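Local coordinates for 70 kDa protein (Xanthomonas sp., PDB 4B2N) that carries two covalently bound c-type hemes and probably cleaves natural rubber oxidatively and processively as a dioxygenase, at residues A[61-66]-A[416-421]; A[392-397]-A[502-507]. All coordinates share one frame; numbering follows the deposited sequence.

How the contacts relate
Contacts 1 and 2 lie side by side, with centres about 8 Å apart, and both touch the same heme c. Contact 2 is the core of the heme site: all its touching residues are buried, and it holds a covalent cysteine and an axial histidine. Contact 1 is the next layer outward. It is mostly buried, but N64 is exposed. Strand 420-422 of contact 1 and strand 500-502 of contact 2 form one antiparallel pair, and V419 O probably accepts a hydrogen bond from A503 N. Contact 1 has four hydrogen bonds, each with at least one backbone atom, beside small apolar side chains. Contact 2 uses rings, a metal bond and two hydrogen bonds joining side-chain ring groups to the backbone.

Contact 1: residues A[61-66]-A[416-421]; sequences LQFNAY and VAAVVT. With HEC (heme c), chain D.
N64 places its CG between its own backbone N and carbonyl carbon (chi1 70°), and the amide at its end meets the backbone of V420. L61 CG lies anti to the backbone N (chi1 170°), and from there the CD1 branch touches V419 CG2 at 3.7 Å. These two side chains run past each other in opposite directions.

The N64 amide grips V420 with two bonds. OD1 accepts from V420 N at 2.9 Å, with the donor in the carbonyl plane on a lone pair. ND2 gives to V420 O at 3.1 Å, and that oxygen lies close to the amide plane. The pair fixes the rotation of the amide and settles which end is oxygen.

A418 O takes two donors in a row. N64 N approaches it at 2.9 Å, nearly along the C=O axis. A65 N comes at 2.8 Å from well above the carbonyl plane.

Apolar groups pack beside these bonds. F63 brings CD1 to A418 CB at 3.6 Å, obliquely to its ring. V416 O lies at the edge of the same ring. A65 CB meets V420 CG2 at 4.0 Å.

Strand 420-422 pairs antiparallel with strand 500-502, where T421 shares a backbone bond with Y501. N64 thus serves the other edge of this short strand. T421 OG1 packs on the heme methyl CMD at 3.5 Å. Beyond the contact, A65 O is bonded to T298 OG1.

No charged group takes part across the contact. The 61-66 loop is held to A418 and to V420 of the strand by neutral hydrogen bonds, and the side-chain amide of N64 satisfies both backbone polar atoms of V420 on the edge turned away from strand 500-502.

Contact 2: residues A[392-397]-A[502-507]; sequences SCHGVY and IAPPLY. With HEC (heme c), chain D.
H394 holds its imidazole ring between two apolar groups of 502-507. A503 CB sits over the centre of one face, 3.8 Å from the ring centroid. L506 CD1 lies over the opposite face, shifted toward the rim, at 4.2 Å from that centroid. Both are CH-pi contacts. C393 CB adds to this centre by touching A503 CB at 3.7 Å. The same alanine methyl also packs on the heme at CHD, and L506 CD1 packs at CHB.

H394 CG is anti to its carbonyl carbon, beside the backbone N (chi1 -75°). The ring then extends to the heme, where NE2 binds iron at 2.0 Å. H641 gives the second axial nitrogen, so the iron is bis-histidine ligated. C390, C393 and H394 form the CXXCH motif of c-type cytochromes, with C393 SG bonded covalently to heme CAC. Helix 391-394 ends here, and G395 leaves it with positive phi.

On the outer side of the ring, H394 ND1 gives a hydrogen bond to P504 O at 2.8 Å. The oxygen lies in the ring plane. This bond fixes the rotation of the imidazole, and it may make NE2 a stronger electron donor to the iron.

Further out, Y397 crosses L506 at about a right angle. Its OH accepts from L506 N at 2.7 Å, in an almost straight bond (174°). Y397 also turns an edge toward the face of Y507, with centroids 4.6 Å apart and planes at 55°. CE1 of Y397 stands over that face, toward the rim. Y507 rests against F296 as well. At the polar edge a water accepts from Y507 OH at 2.8 Å.

Contact 1: residues A[61-66]-A[416-421]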
# COMPACT_ATOMS: atom_id res chain seq x y z
N LEU A 61 -11.35 -17.26 16.98
CA LEU A 61 -10.33 -16.29 16.54
C LEU A 61 -9.39 -15.86 17.67
O LEU A 61 -9.82 -15.31 18.68
CB LEU A 61 -11.04 -15.06 15.95
CG LEU A 61 -10.17 -13.82 15.63
CD1 LEU A 61 -9.07 -14.13 14.59
CD2 LEU A 61 -11.03 -12.70 15.13
N GLN A 62 -8.10 -16.10 17.48
CA GLN A 62 -7.08 -15.65 18.46
C GLN A 62 -6.23 -14.57 17.79
O GLN A 62 -5.44 -14.90 16.91
CB GLN A 62 -6.19 -16.81 18.85
CG GLN A 62 -7.04 -17.95 19.41
CD GLN A 62 -7.65 -17.54 20.75
OE1 GLN A 62 -6.95 -17.02 21.59
NE2 GLN A 62 -8.94 -17.77 20.94
N PHE A 63 -6.36 -13.32 18.23
CA PHE A 63 -5.53 -12.25 17.64
C PHE A 63 -4.07 -12.42 17.98
O PHE A 63 -3.71 -12.85 19.07
CB PHE A 63 -5.97 -10.86 18.13
CG PHE A 63 -7.41 -10.53 17.82
CD1 PHE A 63 -7.83 -10.33 16.48
CD2 PHE A 63 -8.38 -10.42 18.88
CE1 PHE A 63 -9.17 -10.00 16.20
CE2 PHE A 63 -9.73 -10.14 18.58
CZ PHE A 63 -10.13 -9.90 17.24
N ASN A 64 -3.20 -11.97 17.10
CA ASN A 64 -1.78 -12.04 17.45
C ASN A 64 -1.01 -10.83 17.04
O ASN A 64 0.19 -10.76 17.33
CB ASN A 64 -1.13 -13.32 16.94
CG ASN A 64 -0.99 -13.33 15.44
OD1 ASN A 64 -1.12 -12.32 14.79
ND2 ASN A 64 -0.73 -14.50 14.88
N ALA A 65 -1.67 -9.84 16.44
CA ALA A 65 -0.93 -8.64 16.03
C ALA A 65 -1.49 -7.46 16.81
O ALA A 65 -2.56 -6.91 16.44
CB ALA A 65 -1.08 -8.42 14.53
N TYR A 66 -0.77 -7.09 17.87
CA TYR A 66 -1.32 -6.15 18.80
C TYR A 66 -1.05 -4.75 18.37
O TYR A 66 0.02 -4.47 17.83
CB TYR A 66 -0.83 -6.37 20.22
CG TYR A 66 -1.21 -7.73 20.78
CD1 TYR A 66 -2.53 -8.17 20.79
CD2 TYR A 66 -0.24 -8.57 21.29
CE1 TYR A 66 -2.87 -9.44 21.31
CE2 TYR A 66 -0.59 -9.85 21.80
CZ TYR A 66 -1.91 -10.25 21.83
OH TYR A 66 -2.29 -11.50 22.32
N VAL A 416 -12.24 -6.46 12.97
CA VAL A 416 -10.79 -6.17 13.19
C VAL A 416 -9.90 -7.25 12.56
O VAL A 416 -10.16 -8.45 12.73
CB VAL A 416 -10.41 -5.97 14.69
CG1 VAL A 416 -8.89 -5.87 14.89
CG2 VAL A 416 -11.07 -4.71 15.24
N ALA A 417 -8.92 -6.81 11.77
CA ALA A 417 -7.90 -7.72 11.25
C ALA A 417 -6.64 -7.55 12.12
O ALA A 417 -5.91 -6.54 12.01
CB ALA A 417 -7.62 -7.40 9.76
N ALA A 418 -6.36 -8.50 13.02
CA ALA A 418 -5.14 -8.46 13.80
C ALA A 418 -4.45 -9.81 13.88
O ALA A 418 -3.98 -10.20 14.97
CB ALA A 418 -5.42 -7.92 15.21
N VAL A 419 -4.39 -10.53 12.77
CA VAL A 419 -3.67 -11.77 12.74
C VAL A 419 -2.64 -11.70 11.64
O VAL A 419 -3.02 -11.54 10.51
CB VAL A 419 -4.65 -12.94 12.47
CG1 VAL A 419 -3.92 -14.28 12.27
CG2 VAL A 419 -5.69 -13.07 13.59
N VAL A 420 -1.35 -11.85 11.98
CA VAL A 420 -0.28 -12.12 11.00
C VAL A 420 -0.16 -13.66 10.94
O VAL A 420 0.14 -14.32 11.95
CB VAL A 420 1.04 -11.42 11.41
CG1 VAL A 420 2.23 -11.79 10.51
CG2 VAL A 420 0.82 -9.91 11.37
N THR A 421 -0.48 -14.23 9.78
CA THR A 421 -0.49 -15.71 9.67
C THR A 421 0.97 -16.11 9.38
O THR A 421 1.59 -15.60 8.44
CB THR A 421 -1.43 -16.15 8.53
OG1 THR A 421 -2.77 -15.70 8.77
CG2 THR A 421 -1.38 -17.66 8.29
FE HEC D . -7.50 -15.59 3.55
CHA HEC D . -5.61 -13.34 1.74
CHB HEC D . -10.45 -14.70 1.74
CHC HEC D . -9.28 -18.15 4.95
CHD HEC D . -5.10 -15.71 5.97
NA HEC D . -7.95 -14.21 2.14
C1A HEC D . -7.01 -13.47 1.39
C2A HEC D . -7.65 -12.73 0.30
C3A HEC D . -9.07 -13.12 0.31
C4A HEC D . -9.19 -14.08 1.40
CMA HEC D . -10.14 -12.59 -0.62
CAA HEC D . -7.03 -11.66 -0.60
CBA HEC D . -7.13 -10.39 0.31
CGA HEC D . -6.34 -9.22 -0.30
O1A HEC D . -5.64 -9.48 -1.31
O2A HEC D . -6.40 -8.01 0.13
NB HEC D . -9.54 -16.29 3.34
C1B HEC D . -10.57 -15.85 2.62
C2B HEC D . -11.82 -16.61 2.76
C3B HEC D . -11.45 -17.66 3.72
C4B HEC D . -10.05 -17.37 4.00
CMB HEC D . -13.14 -16.32 2.08
CAB HEC D . -12.29 -18.81 4.25
CBB HEC D . -12.63 -19.75 3.28
NC HEC D . -7.33 -16.61 5.19
C1C HEC D . -8.05 -17.77 5.58
C2C HEC D . -7.48 -18.51 6.70
C3C HEC D . -6.27 -17.79 7.00
C4C HEC D . -6.16 -16.69 6.00
CMC HEC D . -8.03 -19.75 7.40
CAC HEC D . -5.31 -18.17 8.09
CBC HEC D . -4.76 -19.39 8.24
ND HEC D . -5.78 -14.66 3.84
C1D HEC D . -4.88 -14.84 4.80
C2D HEC D . -3.63 -14.10 4.72
C3D HEC D . -3.76 -13.40 3.46
C4D HEC D . -5.08 -13.83 3.00
CMD HEC D . -2.47 -14.08 5.68
CAD HEC D . -2.77 -12.45 2.83
CBD HEC D . -1.99 -13.32 1.82
CGD HEC D . -0.96 -12.52 1.05
O1D HEC D . 0.23 -12.86 1.01
O2D HEC D . -1.38 -11.52 0.52

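Contact 2: residues A[392-397]-A[502-507]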
# COMPACT_ATOMS: atom_id res chain seq x y z
N SER A 392 -11.14 -17.24 11.64
CA SER A 392 -9.99 -17.46 12.52
C SER A 392 -8.74 -16.69 12.11
O SER A 392 -7.77 -16.72 12.83
CB SER A 392 -9.63 -18.97 12.62
OG SER A 392 -9.19 -19.49 11.38
N CYS A 393 -8.73 -16.06 10.95
CA CYS A 393 -7.57 -15.24 10.55
C CYS A 393 -8.06 -13.90 10.20
O CYS A 393 -7.57 -12.91 10.73
CB CYS A 393 -6.88 -15.78 9.30
SG CYS A 393 -6.16 -17.39 9.69
N HIS A 394 -9.03 -13.84 9.28
CA HIS A 394 -9.43 -12.55 8.75
C HIS A 394 -10.20 -11.65 9.72
O HIS A 394 -10.13 -10.41 9.67
CB HIS A 394 -10.21 -12.75 7.47
CG HIS A 394 -9.36 -13.11 6.33
ND1 HIS A 394 -8.71 -12.17 5.56
CD2 HIS A 394 -9.11 -14.32 5.75
CE1 HIS A 394 -8.06 -12.79 4.56
NE2 HIS A 394 -8.29 -14.11 4.68
N GLY A 395 -10.95 -12.25 10.63
CA GLY A 395 -11.84 -11.45 11.46
C GLY A 395 -13.26 -11.95 11.49
O GLY A 395 -13.71 -12.62 10.55
N VAL A 396 -13.98 -11.56 12.55
CA VAL A 396 -15.42 -11.87 12.66
C VAL A 396 -16.30 -10.70 12.20
O VAL A 396 -16.20 -9.58 12.73
CB VAL A 396 -15.77 -12.17 14.14
CG1 VAL A 396 -17.27 -12.38 14.30
CG2 VAL A 396 -15.01 -13.39 14.63
N TYR A 397 -17.15 -10.96 11.18
CA TYR A 397 -17.94 -9.90 10.57
C TYR A 397 -19.38 -9.94 11.00
O TYR A 397 -20.01 -8.92 11.04
CB TYR A 397 -17.89 -9.93 9.02
CG TYR A 397 -16.50 -9.69 8.50
CD1 TYR A 397 -15.78 -8.59 8.91
CD2 TYR A 397 -15.90 -10.60 7.65
CE1 TYR A 397 -14.46 -8.39 8.47
CE2 TYR A 397 -14.59 -10.47 7.23
CZ TYR A 397 -13.88 -9.35 7.62
OH TYR A 397 -12.59 -9.22 7.19
N ILE A 502 -0.24 -10.32 7.12
CA ILE A 502 -1.53 -9.98 7.72
C ILE A 502 -2.67 -10.64 6.87
O ILE A 502 -2.55 -10.69 5.62
CB ILE A 502 -1.67 -8.44 7.76
CG1 ILE A 502 -2.92 -8.01 8.51
CG2 ILE A 502 -1.76 -7.88 6.35
CD1 ILE A 502 -2.84 -8.38 9.98
N ALA A 503 -3.67 -11.26 7.52
CA ALA A 503 -4.93 -11.64 6.85
C ALA A 503 -5.79 -10.33 6.78
O ALA A 503 -6.33 -9.84 7.79
CB ALA A 503 -5.63 -12.81 7.58
N PRO A 504 -5.86 -9.70 5.60
CA PRO A 504 -6.45 -8.34 5.68
C PRO A 504 -7.98 -8.36 5.80
O PRO A 504 -8.57 -9.39 5.56
CB PRO A 504 -6.10 -7.71 4.33
CG PRO A 504 -5.84 -8.87 3.41
CD PRO A 504 -5.32 -10.02 4.27
N PRO A 505 -8.61 -7.22 6.17
CA PRO A 505 -10.08 -7.11 6.15
C PRO A 505 -10.63 -7.45 4.77
O PRO A 505 -10.05 -7.06 3.67
CB PRO A 505 -10.34 -5.58 6.48
CG PRO A 505 -9.08 -5.14 7.25
CD PRO A 505 -7.97 -5.91 6.52
N LEU A 506 -11.75 -8.16 4.80
CA LEU A 506 -12.50 -8.46 3.57
C LEU A 506 -13.64 -7.50 3.28
O LEU A 506 -14.25 -7.60 2.24
CB LEU A 506 -12.98 -9.93 3.50
CG LEU A 506 -11.89 -10.97 3.79
CD1 LEU A 506 -12.46 -12.37 3.67
CD2 LEU A 506 -10.79 -10.86 2.75
N TYR A 507 -13.86 -6.51 4.16
CA TYR A 507 -14.71 -5.39 3.82
C TYR A 507 -14.18 -4.79 2.54
O TYR A 507 -13.05 -4.37 2.48
CB TYR A 507 -14.62 -4.32 4.91
CG TYR A 507 -15.24 -4.71 6.26
CD1 TYR A 507 -16.53 -5.29 6.34
CD2 TYR A 507 -14.57 -4.42 7.43
CE1 TYR A 507 -17.11 -5.61 7.57
CE2 TYR A 507 -15.11 -4.74 8.68
CZ TYR A 507 -16.41 -5.28 8.75
OH TYR A 507 -16.96 -5.55 10.00
FE HEC D . -7.50 -15.59 3.55
CHA HEC D . -5.61 -13.34 1.74
CHB HEC D . -10.45 -14.70 1.74
CHC HEC D . -9.28 -18.15 4.95
CHD HEC D . -5.10 -15.71 5.97
NA HEC D . -7.95 -14.21 2.14
C1A HEC D . -7.01 -13.47 1.39
C2A HEC D . -7.65 -12.73 0.30
C3A HEC D . -9.07 -13.12 0.31
C4A HEC D . -9.19 -14.08 1.40
CMA HEC D . -10.14 -12.59 -0.62
CAA HEC D . -7.03 -11.66 -0.60
CBA HEC D . -7.13 -10.39 0.31
CGA HEC D . -6.34 -9.22 -0.30
O1A HEC D . -5.64 -9.48 -1.31
O2A HEC D . -6.40 -8.01 0.13
NB HEC D . -9.54 -16.29 3.34
C1B HEC D . -10.57 -15.85 2.62
C2B HEC D . -11.82 -16.61 2.76
C3B HEC D . -11.45 -17.66 3.72
C4B HEC D . -10.05 -17.37 4.00
CMB HEC D . -13.14 -16.32 2.08
CAB HEC D . -12.29 -18.81 4.25
CBB HEC D . -12.63 -19.75 3.28
NC HEC D . -7.33 -16.61 5.19
C1C HEC D . -8.05 -17.77 5.58
C2C HEC D . -7.48 -18.51 6.70
C3C HEC D . -6.27 -17.79 7.00
C4C HEC D . -6.16 -16.69 6.00
CMC HEC D . -8.03 -19.75 7.40
CAC HEC D . -5.31 -18.17 8.09
CBC HEC D . -4.76 -19.39 8.24
ND HEC D . -5.78 -14.66 3.84
C1D HEC D . -4.88 -14.84 4.80
C2D HEC D . -3.63 -14.10 4.72
C3D HEC D . -3.76 -13.40 3.46
C4D HEC D . -5.08 -13.83 3.00
CMD HEC D . -2.47 -14.08 5.68
CAD HEC D . -2.77 -12.45 2.83
CBD HEC D . -1.99 -13.32 1.82
CGD HEC D . -0.96 -12.52 1.05
O1D HEC D . 0.23 -12.86 1.01
O2D HEC D . -1.38 -11.52 0.52
O HOH W 1 -6.17 -10.45 10.39
O HOH W 2 -19.46 -6.72 10.02